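Local coordinates for protein ERPC (Borrelia burgdorferi, PDB 4BXM) that is an outer surface lipoprotein of the Lyme disease spirochaete that probably binds the complement regulator factor H, at residues A[54-59]-A[65-70]; A[25-30]-A[125-130]. All blocks are in the same frame, centred on the assembly; numbering follows the deposited sequence.

Interaction 1: A[54-59]-A[65-70]; sequences LNVGKG and AGYTAT
N55 carries CG beside its backbone N (chi1 -73°), and T68 carries OG1 beside its own N (chi1 -66°). The two side chains therefore lie next to each other and point the same way from one face of the sheet. T68 OG1 donates a hydrogen bond to N55 OD1 at 2.8 Å. The hydroxyl stands above the plane of the amide carbonyl, 43° out of it. T68 CG2 also lies close to the same oxygen, N55 OD1.

On the other face, Y67 leans its ring away from the turn, toward L54. L54 crosses the tyrosine at about a right angle, and L54 CD2 meets Y67 CE1 at 4.1 Å. V56 CB packs on Y67 CB. Y100 closes on this face, with its ring edge-to-face to that of Y67.

The arrangement is an antiparallel beta hairpin between strands 50-56 and 67-74 of the large sheet. L54 and A69 form a hydrogen-bonded pair. L54 N donates to A69 O at 2.8 Å, and A69 N returns a bond to L54 O at 3.1 Å. V56 N gives a bond of 2.6 Å to Y67 O. N55 and T68 form the non-hydrogen-bonded pair between them.

Toward the loop the pairing weakens. G66 N makes a long, weak bond to G57 O. A65 CB sits 3.2 Å from G57 O. K58 bends over G66, its CD 3.5 Å from G66 CA, but the lysine is poorly ordered.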
loop_
_atom_site.group_PDB
_atom_site.type_symbol
_atom_site.label_atom_id
_atom_site.label_comp_id
_atom_site.label_asym_id
_atom_site.label_seq_id
_atom_site.Cartn_x
_atom_site.Cartn_y
_atom_site.Cartn_z
ATOM N N LEU A 54 -2.107 -1.915 -7.080
ATOM C CA LEU A 54 -1.454 -0.711 -7.451
ATOM C C LEU A 54 -1.541 -0.508 -8.945
ATOM O O LEU A 54 -1.267 -1.416 -9.693
ATOM C CB LEU A 54 0.008 -0.786 -7.023
ATOM C CG LEU A 54 1.025 0.323 -7.357
ATOM C CD1 LEU A 54 0.774 1.561 -6.520
ATOM C CD2 LEU A 54 2.464 -0.173 -7.021
ATOM N N ASN A 55 -1.927 0.685 -9.325
ATOM C CA ASN A 55 -2.031 1.166 -10.680
ATOM C C ASN A 55 -1.036 2.287 -10.825
ATOM O O ASN A 55 -1.091 3.246 -10.121
ATOM C CB ASN A 55 -3.422 1.689 -10.928
ATOM C CG ASN A 55 -4.432 0.599 -11.039
ATOM O OD1 ASN A 55 -4.117 -0.498 -11.383
ATOM N ND2 ASN A 55 -5.628 0.896 -10.718
ATOM N N VAL A 56 -0.104 2.132 -11.727
ATOM C CA VAL A 56 0.936 3.116 -11.892
ATOM C C VAL A 56 1.093 3.483 -13.333
ATOM O O VAL A 56 1.358 2.685 -14.147
ATOM C CB VAL A 56 2.282 2.637 -11.368
ATOM C CG1 VAL A 56 3.350 3.674 -11.601
ATOM C CG2 VAL A 56 2.197 2.352 -9.902
ATOM N N GLY A 57 0.943 4.749 -13.602
ATOM C CA GLY A 57 1.209 5.274 -14.902
ATOM C C GLY A 57 0.113 5.258 -15.918
ATOM O O GLY A 57 -0.915 4.688 -15.770
ATOM N N LYS A 58 0.459 5.932 -16.984
ATOM C CA LYS A 58 -0.280 6.171 -18.192
ATOM C C LYS A 58 -1.135 5.078 -18.729
ATOM O O LYS A 58 -0.664 3.981 -18.937
ATOM C CB LYS A 58 0.755 6.515 -19.280
ATOM C CG LYS A 58 1.325 5.362 -20.134
ATOM C CD LYS A 58 1.988 4.261 -19.339
ATOM C CE LYS A 58 3.344 3.935 -19.901
ATOM N NZ LYS A 58 3.474 2.494 -20.226
ATOM N N GLY A 59 -2.372 5.404 -19.046
ATOM C CA GLY A 59 -3.117 4.572 -19.956
ATOM C C GLY A 59 -2.630 4.718 -21.403
ATOM O O GLY A 59 -1.786 5.537 -21.714
ATOM N N ALA A 65 -3.377 1.263 -17.459
ATOM C CA ALA A 65 -2.260 1.940 -16.855
ATOM C C ALA A 65 -0.971 1.338 -17.415
ATOM O O ALA A 65 -0.980 0.350 -18.135
ATOM C CB ALA A 65 -2.351 1.817 -15.319
ATOM N N GLY A 66 0.144 1.976 -17.112
ATOM C CA GLY A 66 1.447 1.388 -17.355
ATOM C C GLY A 66 1.612 0.099 -16.556
ATOM O O GLY A 66 2.237 -0.821 -17.015
ATOM N N TYR A 67 1.019 0.028 -15.369
ATOM C CA TYR A 67 1.320 -1.039 -14.438
ATOM C C TYR A 67 0.115 -1.208 -13.521
ATOM O O TYR A 67 -0.324 -0.241 -12.861
ATOM C CB TYR A 67 2.640 -0.759 -13.657
ATOM C CG TYR A 67 2.904 -1.789 -12.518
ATOM C CD1 TYR A 67 2.197 -1.712 -11.305
ATOM C CD2 TYR A 67 3.839 -2.835 -12.666
ATOM C CE1 TYR A 67 2.404 -2.595 -10.278
ATOM C CE2 TYR A 67 4.031 -3.756 -11.642
ATOM C CZ TYR A 67 3.294 -3.633 -10.461
ATOM O OH TYR A 67 3.456 -4.485 -9.433
ATOM N N THR A 68 -0.420 -2.426 -13.521
ATOM C CA THR A 68 -1.529 -2.819 -12.647
ATOM C C THR A 68 -1.317 -4.228 -12.054
ATOM O O THR A 68 -1.243 -5.180 -12.801
ATOM C CB THR A 68 -2.872 -2.843 -13.412
ATOM O OG1 THR A 68 -3.215 -1.539 -13.808
ATOM C CG2 THR A 68 -4.037 -3.340 -12.498
ATOM N N ALA A 69 -1.297 -4.354 -10.730
ATOM C CA ALA A 69 -1.051 -5.631 -10.064
ATOM C C ALA A 69 -1.409 -5.539 -8.597
ATOM O O ALA A 69 -1.429 -4.448 -8.028
ATOM C CB ALA A 69 0.393 -6.104 -10.236
ATOM N N THR A 70 -1.768 -6.682 -8.013
ATOM C CA THR A 70 -1.805 -6.845 -6.578
ATOM C C THR A 70 -0.550 -6.244 -5.956
ATOM O O THR A 70 0.546 -6.472 -6.441
ATOM C CB THR A 70 -1.879 -8.327 -6.185
ATOM O OG1 THR A 70 -2.941 -8.881 -6.922
ATOM C CG2 THR A 70 -2.316 -8.476 -4.702
#

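Interaction 2: A[25-30]-A[125-130]; sequences KIKNKN and FEYITF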
loop_
_atom_site.group_PDB
_atom_site.type_symbol
_atom_site.label_atom_id
_atom_site.label_comp_id
_atom_site.label_asym_id
_atom_site.label_seq_id
_atom_site.Cartn_x
_atom_site.Cartn_y
_atom_site.Cartn_z
ATOM N N LYS A 25 -4.460 7.850 -3.688
ATOM C CA LYS A 25 -3.182 8.148 -4.275
ATOM C C LYS A 25 -2.110 7.663 -3.310
ATOM O O LYS A 25 -2.246 7.762 -2.073
ATOM C CB LYS A 25 -3.008 9.633 -4.517
ATOM C CG LYS A 25 -4.001 10.152 -5.553
ATOM C CD LYS A 25 -3.304 11.092 -6.506
ATOM C CE LYS A 25 -4.262 11.666 -7.543
ATOM N NZ LYS A 25 -4.836 12.917 -6.991
ATOM N N ILE A 26 -1.057 7.118 -3.886
ATOM C CA ILE A 26 0.001 6.619 -3.055
ATOM C C ILE A 26 1.305 7.199 -3.503
ATOM O O ILE A 26 1.600 7.218 -4.667
ATOM C CB ILE A 26 0.100 5.118 -3.047
ATOM C CG1 ILE A 26 1.194 4.654 -2.055
ATOM C CG2 ILE A 26 0.352 4.555 -4.420
ATOM C CD1 ILE A 26 1.064 3.172 -1.799
ATOM N N LYS A 27 2.051 7.662 -2.537
ATOM C CA LYS A 27 3.412 8.200 -2.796
ATOM C C LYS A 27 4.492 7.264 -2.288
ATOM O O LYS A 27 4.295 6.588 -1.230
ATOM C CB LYS A 27 3.580 9.499 -2.029
ATOM C CG LYS A 27 2.781 10.662 -2.518
ATOM C CD LYS A 27 2.906 11.774 -1.461
ATOM C CE LYS A 27 2.002 12.951 -1.695
ATOM N NZ LYS A 27 2.273 13.545 -3.032
ATOM N N ASN A 28 5.610 7.215 -2.981
ATOM C CA ASN A 28 6.777 6.524 -2.487
ATOM C C ASN A 28 8.103 7.286 -2.399
ATOM O O ASN A 28 8.319 8.294 -3.026
ATOM C CB ASN A 28 7.013 5.228 -3.224
ATOM C CG ASN A 28 7.585 5.434 -4.577
ATOM O OD1 ASN A 28 7.552 6.501 -5.087
ATOM N ND2 ASN A 28 8.102 4.400 -5.155
ATOM N N LYS A 29 8.995 6.715 -1.617
ATOM C CA LYS A 29 10.291 7.245 -1.382
ATOM C C LYS A 29 11.319 6.163 -1.564
ATOM O O LYS A 29 11.194 5.062 -1.089
ATOM C CB LYS A 29 10.322 7.731 0.017
ATOM C CG LYS A 29 11.553 8.465 0.399
ATOM C CD LYS A 29 11.182 9.485 1.434
ATOM C CE LYS A 29 12.361 9.822 2.273
ATOM N NZ LYS A 29 12.087 9.363 3.619
ATOM N N ASN A 30 12.370 6.504 -2.265
ATOM C CA ASN A 30 13.392 5.534 -2.591
ATOM C C ASN A 30 14.743 5.512 -1.872
ATOM O O ASN A 30 15.689 4.986 -2.415
ATOM C CB ASN A 30 13.632 5.602 -4.059
ATOM C CG ASN A 30 13.129 4.412 -4.734
ATOM O OD1 ASN A 30 13.226 3.342 -4.207
ATOM N ND2 ASN A 30 12.581 4.584 -5.902
ATOM N N PHE A 125 0.737 18.247 5.833
ATOM C CA PHE A 125 -0.369 17.279 5.824
ATOM C C PHE A 125 0.052 15.926 6.480
ATOM O O PHE A 125 1.184 15.481 6.333
ATOM C CB PHE A 125 -0.834 17.067 4.398
ATOM C CG PHE A 125 -1.619 18.222 3.853
ATOM C CD1 PHE A 125 -0.961 19.317 3.264
ATOM C CD2 PHE A 125 -3.013 18.236 3.946
ATOM C CE1 PHE A 125 -1.683 20.395 2.759
ATOM C CE2 PHE A 125 -3.740 19.309 3.444
ATOM C CZ PHE A 125 -3.075 20.392 2.850
ATOM N N GLU A 126 -0.858 15.299 7.203
ATOM C CA GLU A 126 -0.643 13.993 7.829
ATOM C C GLU A 126 -0.794 12.840 6.814
ATOM O O GLU A 126 -1.832 12.680 6.149
ATOM C CB GLU A 126 -1.638 13.815 8.966
ATOM C CG GLU A 126 -1.494 14.857 10.047
ATOM C CD GLU A 126 -2.178 14.433 11.340
ATOM O OE1 GLU A 126 -3.426 14.333 11.392
ATOM O OE2 GLU A 126 -1.477 14.171 12.324
ATOM N N TYR A 127 0.278 12.076 6.640
ATOM C CA TYR A 127 0.235 10.855 5.841
ATOM C C TYR A 127 0.439 9.600 6.724
ATOM O O TYR A 127 1.052 9.662 7.793
ATOM C CB TYR A 127 1.292 10.899 4.796
ATOM C CG TYR A 127 1.106 11.954 3.776
ATOM C CD1 TYR A 127 1.353 13.288 4.078
ATOM C CD2 TYR A 127 0.727 11.630 2.493
ATOM C CE1 TYR A 127 1.211 14.281 3.129
ATOM C CE2 TYR A 127 0.569 12.606 1.520
ATOM C CZ TYR A 127 0.811 13.928 1.861
ATOM O OH TYR A 127 0.647 14.846 0.890
ATOM N N ILE A 128 -0.074 8.464 6.242
ATOM C CA ILE A 128 0.216 7.164 6.839
ATOM C C ILE A 128 1.398 6.758 6.103
ATOM O O ILE A 128 1.406 6.901 4.867
ATOM C CB ILE A 128 -0.910 6.145 6.617
ATOM C CG1 ILE A 128 -2.063 6.389 7.604
ATOM C CG2 ILE A 128 -0.447 4.699 6.816
ATOM C CD1 ILE A 128 -1.807 5.929 9.028
ATOM N N THR A 129 2.466 6.352 6.817
ATOM C CA THR A 129 3.677 5.919 6.066
ATOM C C THR A 129 3.985 4.529 6.424
ATOM O O THR A 129 3.705 4.133 7.547
ATOM C CB THR A 129 4.968 6.671 6.426
ATOM O OG1 THR A 129 5.135 6.519 7.846
ATOM C CG2 THR A 129 4.812 8.151 6.008
ATOM N N PHE A 130 4.625 3.814 5.517
ATOM C CA PHE A 130 5.078 2.481 5.926
ATOM C C PHE A 130 6.219 2.047 5.072
ATOM O O PHE A 130 6.362 2.449 3.894
ATOM C CB PHE A 130 3.925 1.405 5.899
ATOM C CG PHE A 130 3.226 1.262 4.558
ATOM C CD1 PHE A 130 2.227 2.162 4.182
ATOM C CD2 PHE A 130 3.578 0.292 3.662
ATOM C CE1 PHE A 130 1.565 2.052 2.968
ATOM C CE2 PHE A 130 2.920 0.176 2.410
ATOM C CZ PHE A 130 1.921 1.063 2.062
#
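K27 brings the end of its aliphatic chain obliquely up to the CE2-OH end of the Y127 ring. The lysine is extended through its first three carbons beyond CB and bends at chi4 (-58°). K27 CE reaches Y127 CE2 at 3.5 Å and is equally close to Y127 OH. K27 CD lies 3.9 Å from Y127 CE2. The ammonium group has a separate task: K27 NZ forms a salt bridge with D37 of strand 35-45. That bond probably helps to fix the bend of the lysine.

This is the closer part of the contact, and both residues are partly open to solvent. The second part is buried but looser. I26 keeps CG1 anti to its backbone N (chi1 -176°), which carries CD1 toward F130. I26 CD1 approaches F130 CZ at 4.5 Å, again obliquely. Y145 fills in beside this pair, touching I26 and meeting the F130 ring with the two planes at about 25°.

The two segments are not neighbours in the sheet. Strand 142-148 runs between them, and its A146 shares backbone hydrogen bonding with K27. The contact therefore consists of side chains reaching past an intervening strand. It belongs to the long, curved antiparallel sheet of this Borrelia outer surface protein E family member, joining strand 21-29 to strand 125-134.

How the interactions relate
Both interactions belong to one antiparallel sheet, and their centres lie 18 Å apart. Interaction 1 pairs adjacent strands near the surface, about 13 Å from the centre of the chain. Interaction 2 lies deeper, about 9 Å from that centre, and spans an intervening strand. In sequence, the hairpin 54-59/65-70 falls between the two segments of interaction 2. The two contacts touch where L54 CD1 packs on I26 CG2 at 3.7 Å. Strand 35-45 lies between strand 21-29 of interaction 2 and strand 50-56 of interaction 1, and serves both: its L38 touches L54 and V56, and also hydrogen-bonds through its backbone with I26.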